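Local coordinates for galactokinase (Bifidobacterium longum subsp. infantis ATCC 15697 = JCM 1222 = DSM 20088, PDB 6TEQ), which probably phosphorylates galactose with ATP as a sugar kinase of the GHMP family, and binds 2-deoxy-2-fluoro-galactose in this crystal, at residues Thr2-Phe6 against Gly382-Gln387; Leu22-Tyr27 against Arg77-Gly81; Pro31-Ala37 against Arg63-Lys69; Asn229-Val235 against Ile373-Lys379. The contacts are given in a common frame with arbitrary orientation. Where two conformers were deposited one is given. Residue numbers count along the deposited sequence, not the author numbering.

Contact 1 of 4, residues Thr2-Phe6 against Gly382-Gln387; sequences TAVEF and GHEIAQ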
loop_
_atom_site.group_PDB
_atom_site.type_symbol
_atom_site.label_atom_id
_atom_site.label_comp_id
_atom_site.label_asym_id
_atom_site.label_seq_id
_atom_site.Cartn_x
_atom_site.Cartn_y
_atom_site.Cartn_z
ATOM N N THR A 2 -13.688 23.604 -12.298
ATOM C CA THR A 2 -12.963 23.793 -11.038
ATOM C C THR A 2 -11.513 23.312 -11.271
ATOM O O THR A 2 -11.279 22.260 -11.995
ATOM C CB THR A 2 -13.728 23.110 -9.892
ATOM O OG1 THR A 2 -14.943 23.860 -9.731
ATOM C CG2 THR A 2 -12.979 23.095 -8.581
ATOM N N ALA A 3 -10.573 24.074 -10.722
ATOM C CA ALA A 3 -9.156 23.699 -10.603
ATOM C C ALA A 3 -9.052 22.318 -9.934
ATOM O O ALA A 3 -9.906 21.920 -9.140
ATOM C CB ALA A 3 -8.396 24.756 -9.817
ATOM N N VAL A 4 -8.011 21.590 -10.255
ATOM C CA VAL A 4 -7.780 20.231 -9.704
ATOM C C VAL A 4 -7.627 20.367 -8.184
ATOM O O VAL A 4 -6.976 21.327 -7.688
ATOM C CB VAL A 4 -6.563 19.538 -10.359
ATOM C CG1 VAL A 4 -5.249 20.232 -10.071
ATOM C CG2 VAL A 4 -6.539 18.068 -9.970
ATOM N N GLU A 5 -8.281 19.494 -7.459
ATOM C CA GLU A 5 -8.241 19.423 -5.980
ATOM C C GLU A 5 -6.980 18.703 -5.507
ATOM O O GLU A 5 -6.749 17.578 -5.981
ATOM C CB GLU A 5 -9.472 18.709 -5.428
ATOM C CG GLU A 5 -9.582 18.638 -3.926
ATOM C CD GLU A 5 -10.776 17.846 -3.392
ATOM O OE1 GLU A 5 -11.115 18.063 -2.211
ATOM O OE2 GLU A 5 -11.341 16.985 -4.155
ATOM N N PHE A 6 -6.328 19.254 -4.478
ATOM C CA PHE A 6 -5.293 18.566 -3.669
ATOM C C PHE A 6 -5.949 18.212 -2.331
ATOM O O PHE A 6 -6.570 19.065 -1.674
ATOM C CB PHE A 6 -4.025 19.403 -3.495
ATOM C CG PHE A 6 -3.071 19.323 -4.664
ATOM C CD1 PHE A 6 -3.430 19.850 -5.904
ATOM C CD2 PHE A 6 -1.846 18.661 -4.554
ATOM C CE1 PHE A 6 -2.571 19.774 -6.988
ATOM C CE2 PHE A 6 -0.983 18.584 -5.636
ATOM C CZ PHE A 6 -1.352 19.129 -6.860
ATOM N N GLY A 382 4.359 20.316 -9.411
ATOM C CA GLY A 382 3.287 19.339 -9.187
ATOM C C GLY A 382 1.918 19.889 -9.528
ATOM O O GLY A 382 1.153 19.198 -10.200
ATOM N N HIS A 383 1.617 21.127 -9.116
ATOM C CA HIS A 383 0.256 21.691 -9.351
ATOM C C HIS A 383 0.041 21.837 -10.837
ATOM O O HIS A 383 -1.023 21.452 -11.314
ATOM C CB HIS A 383 0.039 23.025 -8.662
ATOM C CG HIS A 383 -0.430 22.873 -7.260
ATOM N ND1 HIS A 383 0.344 22.218 -6.294
ATOM C CD2 HIS A 383 -1.599 23.220 -6.678
ATOM C CE1 HIS A 383 -0.339 22.191 -5.159
ATOM N NE2 HIS A 383 -1.535 22.806 -5.379
ATOM N N GLU A 384 1.031 22.357 -11.549
ATOM C CA GLU A 384 0.876 22.589 -13.008
ATOM C C GLU A 384 0.618 21.271 -13.703
ATOM O O GLU A 384 -0.267 21.221 -14.563
ATOM C CB GLU A 384 2.178 23.121 -13.593
ATOM C CG GLU A 384 2.138 23.363 -15.095
ATOM C CD GLU A 384 3.036 24.547 -15.420
ATOM O OE1 GLU A 384 4.197 24.270 -15.733
ATOM O OE2 GLU A 384 2.603 25.746 -15.211
ATOM N N ILE A 385 1.375 20.225 -13.345
ATOM C CA ILE A 385 1.240 18.924 -14.042
ATOM C C ILE A 385 -0.095 18.284 -13.658
ATOM O O ILE A 385 -0.770 17.742 -14.538
ATOM C CB ILE A 385 2.443 18.032 -13.759
ATOM C CG1 ILE A 385 3.710 18.620 -14.401
ATOM C CG2 ILE A 385 2.181 16.599 -14.260
ATOM C CD1 ILE A 385 4.990 17.964 -13.946
ATOM N N ALA A 386 -0.490 18.356 -12.406
ATOM C CA ALA A 386 -1.822 17.863 -11.964
ATOM C C ALA A 386 -2.926 18.555 -12.750
ATOM O O ALA A 386 -3.843 17.909 -13.214
ATOM C CB ALA A 386 -1.970 18.062 -10.490
ATOM N N GLN A 387 -2.815 19.858 -12.975
ATOM C CA GLN A 387 -3.873 20.569 -13.708
ATOM C C GLN A 387 -3.864 20.184 -15.194
ATOM O O GLN A 387 -4.946 20.054 -15.781
ATOM C CB GLN A 387 -3.682 22.068 -13.507
ATOM C CG GLN A 387 -4.841 22.869 -14.111
ATOM C CD GLN A 387 -6.135 22.505 -13.428
ATOM O OE1 GLN A 387 -6.309 22.769 -12.209
ATOM N NE2 GLN A 387 -7.032 21.867 -14.187
HETATM O O HOH W 1 -9.760 21.072 -13.547
#

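Contact 2 of 4, residues Leu22-Tyr27 against Arg77-Gly81; sequences LFVDTY and RVVSG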
loop_
_atom_site.group_PDB
_atom_site.type_symbol
_atom_site.label_atom_id
_atom_site.label_comp_id
_atom_site.label_asym_id
_atom_site.label_seq_id
_atom_site.Cartn_x
_atom_site.Cartn_y
_atom_site.Cartn_z
ATOM N N LEU A 22 -16.034 11.429 16.975
ATOM C CA LEU A 22 -16.912 10.402 16.397
ATOM C C LEU A 22 -17.099 9.284 17.431
ATOM O O LEU A 22 -18.193 8.700 17.554
ATOM C CB LEU A 22 -16.316 9.871 15.100
ATOM C CG LEU A 22 -17.095 8.769 14.415
ATOM C CD1 LEU A 22 -18.467 9.250 14.015
ATOM C CD2 LEU A 22 -16.381 8.316 13.159
ATOM N N PHE A 23 -16.049 8.977 18.149
ATOM C CA PHE A 23 -16.115 7.899 19.170
ATOM C C PHE A 23 -17.102 8.325 20.279
ATOM O O PHE A 23 -18.014 7.547 20.595
ATOM C CB PHE A 23 -14.734 7.646 19.777
ATOM C CG PHE A 23 -14.728 6.445 20.674
ATOM C CD1 PHE A 23 -15.255 6.555 21.967
ATOM C CD2 PHE A 23 -14.281 5.228 20.209
ATOM C CE1 PHE A 23 -15.270 5.446 22.770
ATOM C CE2 PHE A 23 -14.286 4.103 21.022
ATOM C CZ PHE A 23 -14.789 4.224 22.298
ATOM N N VAL A 24 -16.984 9.547 20.789
ATOM C CA VAL A 24 -17.819 10.039 21.931
ATOM C C VAL A 24 -19.248 10.185 21.418
ATOM O O VAL A 24 -20.186 9.727 22.131
ATOM C CB VAL A 24 -17.239 11.336 22.539
ATOM C CG1 VAL A 24 -18.208 12.019 23.507
ATOM C CG2 VAL A 24 -15.929 11.069 23.286
ATOM N N ASP A 25 -19.448 10.751 20.218
ATOM C CA ASP A 25 -20.796 10.874 19.587
ATOM C C ASP A 25 -21.491 9.505 19.398
ATOM O O ASP A 25 -22.749 9.398 19.375
ATOM C CB ASP A 25 -20.659 11.591 18.238
ATOM C CG ASP A 25 -20.395 13.067 18.449
ATOM O OD1 ASP A 25 -20.468 13.512 19.638
ATOM O OD2 ASP A 25 -20.109 13.748 17.454
ATOM N N THR A 26 -20.735 8.472 19.122
ATOM C CA THR A 26 -21.287 7.164 18.735
ATOM C C THR A 26 -21.495 6.322 20.004
ATOM O O THR A 26 -22.551 5.659 20.079
ATOM C CB THR A 26 -20.384 6.450 17.742
ATOM O OG1 THR A 26 -20.111 7.228 16.590
ATOM C CG2 THR A 26 -21.005 5.134 17.346
ATOM N N TYR A 27 -20.495 6.285 20.898
ATOM C CA TYR A 27 -20.427 5.312 22.018
ATOM C C TYR A 27 -20.566 5.939 23.396
ATOM O O TYR A 27 -20.793 5.162 24.320
ATOM C CB TYR A 27 -19.086 4.569 21.982
ATOM C CG TYR A 27 -18.790 3.912 20.671
ATOM C CD1 TYR A 27 -19.678 3.015 20.128
ATOM C CD2 TYR A 27 -17.654 4.182 19.931
ATOM C CE1 TYR A 27 -19.451 2.367 18.925
ATOM C CE2 TYR A 27 -17.424 3.558 18.700
ATOM C CZ TYR A 27 -18.325 2.660 18.172
ATOM O OH TYR A 27 -18.159 1.959 16.997
ATOM N N ARG A 77 -17.756 -3.250 17.904
ATOM C CA ARG A 77 -18.503 -2.152 17.277
ATOM C C ARG A 77 -17.495 -1.254 16.562
ATOM O O ARG A 77 -16.573 -0.767 17.189
ATOM C CB ARG A 77 -19.392 -1.372 18.221
ATOM C CG ARG A 77 -20.466 -2.200 18.881
ATOM C CD ARG A 77 -21.369 -1.394 19.751
ATOM N NE ARG A 77 -20.660 -0.803 20.835
ATOM C CZ ARG A 77 -21.160 0.118 21.637
ATOM N NH1 ARG A 77 -22.398 0.569 21.472
ATOM N NH2 ARG A 77 -20.402 0.595 22.604
ATOM N N VAL A 78 -17.801 -0.883 15.339
ATOM C CA VAL A 78 -16.963 0.070 14.593
ATOM C C VAL A 78 -17.865 1.036 13.844
ATOM O O VAL A 78 -18.925 0.655 13.315
ATOM C CB VAL A 78 -16.001 -0.664 13.635
ATOM C CG1 VAL A 78 -14.973 -1.450 14.408
ATOM C CG2 VAL A 78 -16.654 -1.525 12.628
ATOM N N VAL A 79 -17.369 2.245 13.702
ATOM C CA VAL A 79 -18.052 3.288 12.917
ATOM C C VAL A 79 -16.972 4.007 12.122
ATOM O O VAL A 79 -15.808 4.093 12.617
ATOM C CB VAL A 79 -18.891 4.197 13.816
ATOM C CG1 VAL A 79 -17.988 4.914 14.806
ATOM C CG2 VAL A 79 -19.765 5.175 13.006
ATOM N N SER A 80 -17.338 4.545 10.977
ATOM C CA SER A 80 -16.397 5.328 10.149
ATOM C C SER A 80 -16.989 6.683 9.869
ATOM O O SER A 80 -18.213 6.727 9.668
ATOM C CB SER A 80 -16.149 4.598 8.835
ATOM O OG SER A 80 -15.473 5.417 7.878
ATOM N N GLY A 81 -16.144 7.707 9.759
ATOM C CA GLY A 81 -16.583 9.079 9.458
ATOM C C GLY A 81 -17.287 9.131 8.099
ATOM O O GLY A 81 -18.049 10.049 7.864
HETATM O O HOH W 2 -20.282 2.531 24.766
#

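Contact 3 of 4, residues Pro31-Ala37 against Arg63-Lys69; sequences PEGVWAA and RTFIALK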
loop_
_atom_site.group_PDB
_atom_site.type_symbol
_atom_site.label_atom_id
_atom_site.label_comp_id
_atom_site.label_asym_id
_atom_site.label_seq_id
_atom_site.Cartn_x
_atom_site.Cartn_y
_atom_site.Cartn_z
ATOM N N PRO A 31 -12.657 7.189 24.414
ATOM C CA PRO A 31 -11.840 6.061 23.986
ATOM C C PRO A 31 -10.618 5.982 24.899
ATOM O O PRO A 31 -10.285 6.976 25.602
ATOM C CB PRO A 31 -11.365 6.469 22.601
ATOM C CG PRO A 31 -11.381 7.978 22.634
ATOM C CD PRO A 31 -12.495 8.375 23.581
ATOM N N GLU A 32 -9.983 4.818 24.914
ATOM C CA GLU A 32 -8.721 4.626 25.689
ATOM C C GLU A 32 -7.600 5.443 25.053
ATOM O O GLU A 32 -6.761 5.954 25.777
ATOM C CB GLU A 32 -8.352 3.148 25.753
ATOM C CG GLU A 32 -7.073 2.961 26.547
ATOM C CD GLU A 32 -6.781 1.563 27.024
ATOM O OE1 GLU A 32 -7.763 0.756 27.140
ATOM O OE2 GLU A 32 -5.555 1.291 27.239
ATOM N N GLY A 33 -7.595 5.619 23.725
ATOM C CA GLY A 33 -6.633 6.491 23.055
ATOM C C GLY A 33 -6.999 6.578 21.569
ATOM O O GLY A 33 -8.045 6.025 21.148
ATOM N N VAL A 34 -6.100 7.128 20.791
ATOM C CA VAL A 34 -6.188 7.230 19.334
ATOM C C VAL A 34 -4.857 6.759 18.776
ATOM O O VAL A 34 -3.798 7.213 19.307
ATOM C CB VAL A 34 -6.538 8.649 18.895
ATOM C CG1 VAL A 34 -6.586 8.773 17.403
ATOM C CG2 VAL A 34 -7.868 9.150 19.478
ATOM N N TRP A 35 -4.971 5.860 17.786
ATOM C CA TRP A 35 -3.820 5.412 17.020
ATOM C C TRP A 35 -4.012 5.822 15.564
ATOM O O TRP A 35 -5.107 6.214 15.209
ATOM C CB TRP A 35 -3.589 3.936 17.222
ATOM C CG TRP A 35 -3.315 3.568 18.659
ATOM C CD1 TRP A 35 -2.103 3.219 19.157
ATOM C CD2 TRP A 35 -4.235 3.456 19.765
ATOM N NE1 TRP A 35 -2.221 2.848 20.466
ATOM C CE2 TRP A 35 -3.494 2.984 20.874
ATOM C CE3 TRP A 35 -5.612 3.657 19.917
ATOM C CZ2 TRP A 35 -4.051 2.841 22.154
ATOM C CZ3 TRP A 35 -6.195 3.394 21.129
ATOM C CH2 TRP A 35 -5.413 3.026 22.251
ATOM N N ALA A 36 -2.954 5.751 14.774
ATOM C CA ALA A 36 -3.093 6.060 13.344
ATOM C C ALA A 36 -2.056 5.325 12.547
ATOM O O ALA A 36 -1.023 4.944 13.093
ATOM C CB ALA A 36 -3.046 7.544 13.089
ATOM N N ALA A 37 -2.452 4.984 11.319
ATOM C CA ALA A 37 -1.533 4.356 10.366
ATOM C C ALA A 37 -1.666 5.083 9.055
ATOM O O ALA A 37 -2.790 5.463 8.640
ATOM C CB ALA A 37 -1.826 2.891 10.267
ATOM N N ARG A 63 -3.230 9.671 6.899
ATOM C CA ARG A 63 -3.409 8.598 7.870
ATOM C C ARG A 63 -4.887 8.308 8.091
ATOM O O ARG A 63 -5.755 9.237 7.924
ATOM C CB ARG A 63 -2.702 8.930 9.155
ATOM C CG ARG A 63 -1.180 9.085 8.984
ATOM C CD ARG A 63 -0.511 9.913 10.056
ATOM N NE ARG A 63 -0.257 9.242 11.335
ATOM C CZ ARG A 63 0.735 8.399 11.596
ATOM N NH1 ARG A 63 1.594 8.049 10.656
ATOM N NH2 ARG A 63 0.892 7.937 12.828
ATOM N N THR A 64 -5.113 7.085 8.562
ATOM C CA THR A 64 -6.393 6.662 9.161
ATOM C C THR A 64 -6.173 6.740 10.676
ATOM O O THR A 64 -5.241 6.060 11.181
ATOM C CB THR A 64 -6.777 5.266 8.718
ATOM O OG1 THR A 64 -7.034 5.405 7.328
ATOM C CG2 THR A 64 -7.971 4.647 9.421
ATOM N N PHE A 65 -7.077 7.411 11.371
ATOM C CA PHE A 65 -7.066 7.588 12.820
ATOM C C PHE A 65 -8.159 6.750 13.436
ATOM O O PHE A 65 -9.289 6.695 12.922
ATOM C CB PHE A 65 -7.304 9.045 13.219
ATOM C CG PHE A 65 -6.150 9.921 12.821
ATOM C CD1 PHE A 65 -6.053 10.393 11.536
ATOM C CD2 PHE A 65 -5.273 10.424 13.768
ATOM C CE1 PHE A 65 -4.970 11.167 11.174
ATOM C CE2 PHE A 65 -4.167 11.164 13.399
ATOM C CZ PHE A 65 -4.049 11.567 12.104
ATOM N N ILE A 66 -7.754 5.946 14.405
ATOM C CA ILE A 66 -8.689 5.032 15.096
ATOM C C ILE A 66 -8.747 5.467 16.544
ATOM O O ILE A 66 -7.719 5.420 17.255
ATOM C CB ILE A 66 -8.325 3.562 15.012
ATOM C CG1 ILE A 66 -9.418 2.622 15.564
ATOM C CG2 ILE A 66 -6.932 3.269 15.542
ATOM C CD1 ILE A 66 -9.015 1.178 15.563
ATOM N N ALA A 67 -9.939 5.829 16.981
ATOM C CA ALA A 67 -10.218 5.985 18.443
ATOM C C ALA A 67 -10.744 4.618 18.911
ATOM O O ALA A 67 -11.684 4.095 18.297
ATOM C CB ALA A 67 -11.189 7.113 18.664
ATOM N N LEU A 68 -10.114 4.002 19.898
ATOM C CA LEU A 68 -10.499 2.646 20.326
ATOM C C LEU A 68 -10.599 2.515 21.830
ATOM O O LEU A 68 -9.827 3.181 22.565
ATOM C CB LEU A 68 -9.475 1.666 19.736
ATOM C CG LEU A 68 -9.740 0.164 19.999
ATOM C CD1 LEU A 68 -9.299 -0.681 18.824
ATOM C CD2 LEU A 68 -9.064 -0.292 21.284
ATOM N N LYS A 69 -11.495 1.643 22.265
ATOM C CA LYS A 69 -11.567 1.227 23.690
ATOM C C LYS A 69 -11.824 -0.260 23.695
ATOM O O LYS A 69 -12.702 -0.733 22.986
ATOM C CB LYS A 69 -12.654 1.978 24.464
ATOM C CG LYS A 69 -12.671 1.669 25.936
ATOM C CD LYS A 69 -13.677 2.522 26.655
ATOM C CE LYS A 69 -13.637 2.262 28.141
ATOM N NZ LYS A 69 -14.806 2.875 28.750
#

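Contact 4 of 4, residues Asn229-Val235 against Ile373-Lys379; sequences NLELLVV and IIALVDK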
loop_
_atom_site.group_PDB
_atom_site.type_symbol
_atom_site.label_atom_id
_atom_site.label_comp_id
_atom_site.label_asym_id
_atom_site.label_seq_id
_atom_site.Cartn_x
_atom_site.Cartn_y
_atom_site.Cartn_z
ATOM N N ASN A 229 15.733 19.138 -4.811
ATOM C CA ASN A 229 14.750 20.109 -5.351
ATOM C C ASN A 229 13.676 19.390 -6.177
ATOM O O ASN A 229 13.318 19.875 -7.237
ATOM C CB ASN A 229 15.430 21.223 -6.148
ATOM C CG ASN A 229 16.342 22.053 -5.260
ATOM O OD1 ASN A 229 16.148 22.103 -4.054
ATOM N ND2 ASN A 229 17.327 22.715 -5.847
ATOM N N LEU A 230 13.115 18.336 -5.586
ATOM C CA LEU A 230 12.082 17.537 -6.244
ATOM C C LEU A 230 10.782 17.590 -5.459
ATOM O O LEU A 230 10.737 17.976 -4.237
ATOM C CB LEU A 230 12.489 16.057 -6.305
ATOM C CG LEU A 230 13.775 15.714 -7.028
ATOM C CD1 LEU A 230 14.105 14.221 -6.872
ATOM C CD2 LEU A 230 13.642 16.127 -8.469
ATOM N N GLU A 231 9.755 17.098 -6.119
ATOM C CA GLU A 231 8.386 16.986 -5.580
ATOM C C GLU A 231 7.835 15.676 -6.143
ATOM O O GLU A 231 7.997 15.420 -7.355
ATOM C CB GLU A 231 7.608 18.268 -5.935
ATOM C CG GLU A 231 6.088 18.135 -5.972
ATOM C CD GLU A 231 5.362 19.429 -6.314
ATOM O OE1 GLU A 231 6.000 20.369 -6.887
ATOM O OE2 GLU A 231 4.153 19.494 -6.042
ATOM N N LEU A 232 7.238 14.854 -5.287
ATOM C CA LEU A 232 6.621 13.607 -5.760
ATOM C C LEU A 232 5.154 13.937 -5.960
ATOM O O LEU A 232 4.439 14.087 -4.970
ATOM C CB LEU A 232 6.802 12.480 -4.759
ATOM C CG LEU A 232 6.244 11.160 -5.240
ATOM C CD1 LEU A 232 7.060 10.585 -6.356
ATOM C CD2 LEU A 232 6.175 10.212 -4.055
ATOM N N LEU A 233 4.755 14.078 -7.215
ATOM C CA LEU A 233 3.348 14.335 -7.558
ATOM C C LEU A 233 2.621 13.003 -7.402
ATOM O O LEU A 233 3.067 12.016 -7.962
ATOM C CB LEU A 233 3.233 14.879 -8.987
ATOM C CG LEU A 233 1.787 15.053 -9.486
ATOM C CD1 LEU A 233 1.042 16.019 -8.603
ATOM C CD2 LEU A 233 1.749 15.544 -10.912
ATOM N N VAL A 234 1.479 13.020 -6.734
ATOM C CA VAL A 234 0.604 11.836 -6.645
ATOM C C VAL A 234 -0.790 12.247 -7.132
ATOM O O VAL A 234 -1.282 13.257 -6.616
ATOM C CB VAL A 234 0.567 11.290 -5.219
ATOM C CG1 VAL A 234 -0.452 10.134 -5.131
ATOM C CG2 VAL A 234 1.938 10.892 -4.781
ATOM N N VAL A 235 -1.318 11.549 -8.148
ATOM C CA VAL A 235 -2.622 11.890 -8.712
ATOM C C VAL A 235 -3.474 10.652 -8.647
ATOM O O VAL A 235 -3.135 9.638 -9.276
ATOM C CB VAL A 235 -2.507 12.432 -10.160
ATOM C CG1 VAL A 235 -3.905 12.607 -10.771
ATOM C CG2 VAL A 235 -1.697 13.707 -10.191
ATOM N N ILE A 373 -1.340 7.515 -10.023
ATOM C CA ILE A 373 0.003 7.633 -10.587
ATOM C C ILE A 373 0.845 8.466 -9.656
ATOM O O ILE A 373 0.364 9.293 -8.880
ATOM C CB ILE A 373 0.009 8.167 -12.045
ATOM C CG1 ILE A 373 -0.292 9.662 -12.163
ATOM C CG2 ILE A 373 -0.861 7.354 -12.942
ATOM C CD1 ILE A 373 0.468 10.264 -13.256
ATOM N N ILE A 374 2.142 8.314 -9.832
ATOM C CA ILE A 374 3.160 9.143 -9.194
ATOM C C ILE A 374 4.122 9.615 -10.271
ATOM O O ILE A 374 4.307 8.984 -11.296
ATOM C CB ILE A 374 3.864 8.392 -8.070
ATOM C CG1 ILE A 374 4.775 7.307 -8.611
ATOM C CG2 ILE A 374 2.834 7.885 -7.060
ATOM C CD1 ILE A 374 5.511 6.505 -7.568
ATOM N N ALA A 375 4.732 10.743 -9.986
ATOM C CA ALA A 375 5.741 11.329 -10.862
ATOM C C ALA A 375 6.786 12.053 -10.042
ATOM O O ALA A 375 6.449 12.846 -9.110
ATOM C CB ALA A 375 5.061 12.268 -11.854
ATOM N N LEU A 376 8.029 11.848 -10.418
ATOM C CA LEU A 376 9.161 12.626 -9.909
ATOM C C LEU A 376 9.182 13.851 -10.800
ATOM O O LEU A 376 9.409 13.710 -11.979
ATOM C CB LEU A 376 10.455 11.833 -9.983
ATOM C CG LEU A 376 10.632 10.780 -8.926
ATOM C CD1 LEU A 376 11.859 9.908 -9.307
ATOM C CD2 LEU A 376 10.819 11.375 -7.533
ATOM N N VAL A 377 9.035 15.018 -10.180
ATOM C CA VAL A 377 9.001 16.290 -10.893
ATOM C C VAL A 377 9.878 17.289 -10.152
ATOM O O VAL A 377 10.187 17.089 -8.984
ATOM C CB VAL A 377 7.565 16.806 -11.036
ATOM C CG1 VAL A 377 6.661 15.767 -11.622
ATOM C CG2 VAL A 377 7.023 17.309 -9.728
ATOM N N ASP A 378 10.225 18.375 -10.829
ATOM C CA ASP A 378 10.936 19.442 -10.097
ATOM C C ASP A 378 10.021 20.094 -9.071
ATOM O O ASP A 378 8.797 20.269 -9.312
ATOM C CB ASP A 378 11.513 20.496 -11.015
ATOM C CG ASP A 378 12.686 19.969 -11.847
ATOM O OD1 ASP A 378 13.530 19.198 -11.293
ATOM O OD2 ASP A 378 12.695 20.230 -13.024
ATOM N N LYS A 379 10.610 20.509 -7.973
ATOM C CA LYS A 379 9.856 21.227 -6.937
ATOM C C LYS A 379 9.162 22.409 -7.589
ATOM O O LYS A 379 9.855 23.148 -8.339
ATOM C CB LYS A 379 10.839 21.762 -5.927
ATOM C CG LYS A 379 10.304 22.537 -4.746
ATOM C CD LYS A 379 11.393 23.302 -3.936
ATOM C CE LYS A 379 12.688 23.756 -4.623
ATOM N NZ LYS A 379 13.709 24.076 -3.594
#

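Contact 1 of 4, residues Thr2-Phe6 against Gly382-Gln387
Phe6 gives up more surface to this contact than any other residue. Its ring lies on the imidazole of His383 in an offset stack. The centroids are 3.8 Å apart and the planes are within 2° of parallel. The same ring reaches Ala386, with Phe6 CZ 3.8 Å from Ala386 CB. Val4, two residues earlier, also points at the helix, and Val4 CG1 sits 4.0 Å from Ala386 CB. The small alanine thus receives both apolar side chains. Gln387 supplies the polar part. Gln387 OE1 accepts a nearly straight hydrogen bond from Val4 N at 2.8 Å. Gln387 NE2 gives a hydrogen bond to a water (2.9 Å), and that water donates to Thr2 O (2.5 Å). The contact lies away from the sugar site. It lays the N-terminal segment, whose Glu5 pairs with Ala403 at the edge of a mixed sheet, against the first turns of helix 382-396. A helix packed beside a sheet edge is an alpha/beta arrangement; here the helix, not the N-terminal segment, belongs to the GHMP C-terminal family region.

Contact 2 of 4, residues Leu22-Tyr27 against Arg77-Gly81
The end of helix 12-27 crosses over strand 75-80. The axes of the two short segments approach to 9.5 Å, and their directions differ by 126°. Leu22 lies nearest Gly81, and Tyr27 nearest Arg77, so the two run roughly counter to each other. Val79 is the central strand residue. Val79 CG1 lies 4.0 Å from Leu22 CG, 3.6 Å from Thr26 OG1 and 4.1 Å from Tyr27 CZ. Tyr27 has the largest buried area. One face of the Arg77 guanidinium lies over Tyr27 CD1, 3.5 Å from Arg77 NH2. A water joins Tyr27 O (2.7 Å) to Arg77 NH2 (2.9 Å). Ser80 points away from the helix and belongs to the ADP site, which holds no ADP in this chain. The main polar partners lie on strand 125-131: Tyr27 OH bonds Ala127 O, and Arg77 NE forms a salt bridge with Asp126. The chemistry implies a mixed contact: an apolar patch round Val79, and a polar end at Tyr27 and Arg77 satisfied by water and by the adjacent strand 125-131.

Contact 3 of 4, residues Pro31-Ala37 against Arg63-Lys69
Strands 33-42 and 54-70 form an antiparallel beta hairpin in the region of the galactokinase galactose-binding signature. A classic beta bulge marks one end: Glu32 and Gly33 both face Leu68, through hydrogen bonds from Glu32 N to Leu68 O (2.9 Å) and from Leu68 N to Gly33 O (3.2 Å). On the face of Trp35, Ile66 and Leu68, Trp35 takes an m rotamer that folds its indole back along the hairpin, over the glycine. Trp35 CZ3 reaches Leu68 CB at 4.0 Å, and a beta carbon on Gly33 would be crowded by the ring. Trp35 NE1 bonds Asp155 on helix 141-156. Ile66 is fully extended (t, t), and its CG2 lies 3.8 Å from Trp35 CB. On the face of Val34, Ala36, Phe65 and Ala67, Val34 is t and sets CG2 4.0 Å from Ala67 CB. Phe65 is m, which places its ring beside Ala36. Helix 12-27 packs on this face through Phe23, which touches Pro31 and Ala67. Arg63 turns at chi3 and chi4 (both 79°), so one face of its guanidinium lies over Ala36 C. Its charge is met by Glu415. The ring of Phe65 makes a CH-pi contact with Ala36, whose CB stands 3.9 Å from the ring centroid, 20° off the normal.

Contact 4 of 4, residues Asn229-Val235 against Ile373-Lys379
Leu232 lays its CD1 against two side chains of the neighbouring strand, 4.0 Å from Leu376 CD2 and 4.2 Å from Ile374 CB. These strands, 230-236 and 372-378, are antiparallel neighbours in a five-stranded mixed sheet; strand 372-378 belongs to the GHMP C-terminal family region. Val234 shares the face with Leu232, and its CG2 meets Ile374 CG2 at 3.9 Å. Helix 322-338 covers this side, with Phe329 touching Ile374 and Leu376. The opposite face carries Glu231, Leu233, Val235, Ile373, Ala375 and Val377. Helix 382-396 packs there through Ile385, Ala386 and Ile389, so the sheet is sandwiched by helices. The backbone ladder is regular: Leu233 N to Ala375 O is 2.8 Å, and Ala375 N to Leu233 O is 2.9 Å. Pairs Glu231-Val377 and Val235-Ile373 are bonded in the same double way. Glu231 turns its OE1 to the amides of Gly380 and Gly382, beside the start of that helix. At the exposed end, Lys379 N bonds Asn229 O at 2.9 Å, and Lys379 NZ reaches Asn229 OD1 at 3.2 Å.

The contacts form two pairs. Contacts 1 and 4 have centres 12 Å apart and touch at the mixed sheet and helix 382-396: Glu231 OE1 probably bonds Gly382 N at 3.0 Å, and Ile385 CG2 packs on Leu233 CD2 at 3.5 Å. Contacts 2 and 3 have centres 11 Å apart and touch through Phe23 of helix 12-27, whose CD2 lies 3.4 Å from Ala67 O. The two pairs stay separate; contacts 3 and 4 are about 12 Å apart at their nearest atoms. Ser80 and Ser141 bind ADP in this protein, though none is bound here; the Thr64 side chain is about 5 Å from that of Ser141. In contact 4, the Ile374 side chain is about 11 Å from the bound fluorogalactose.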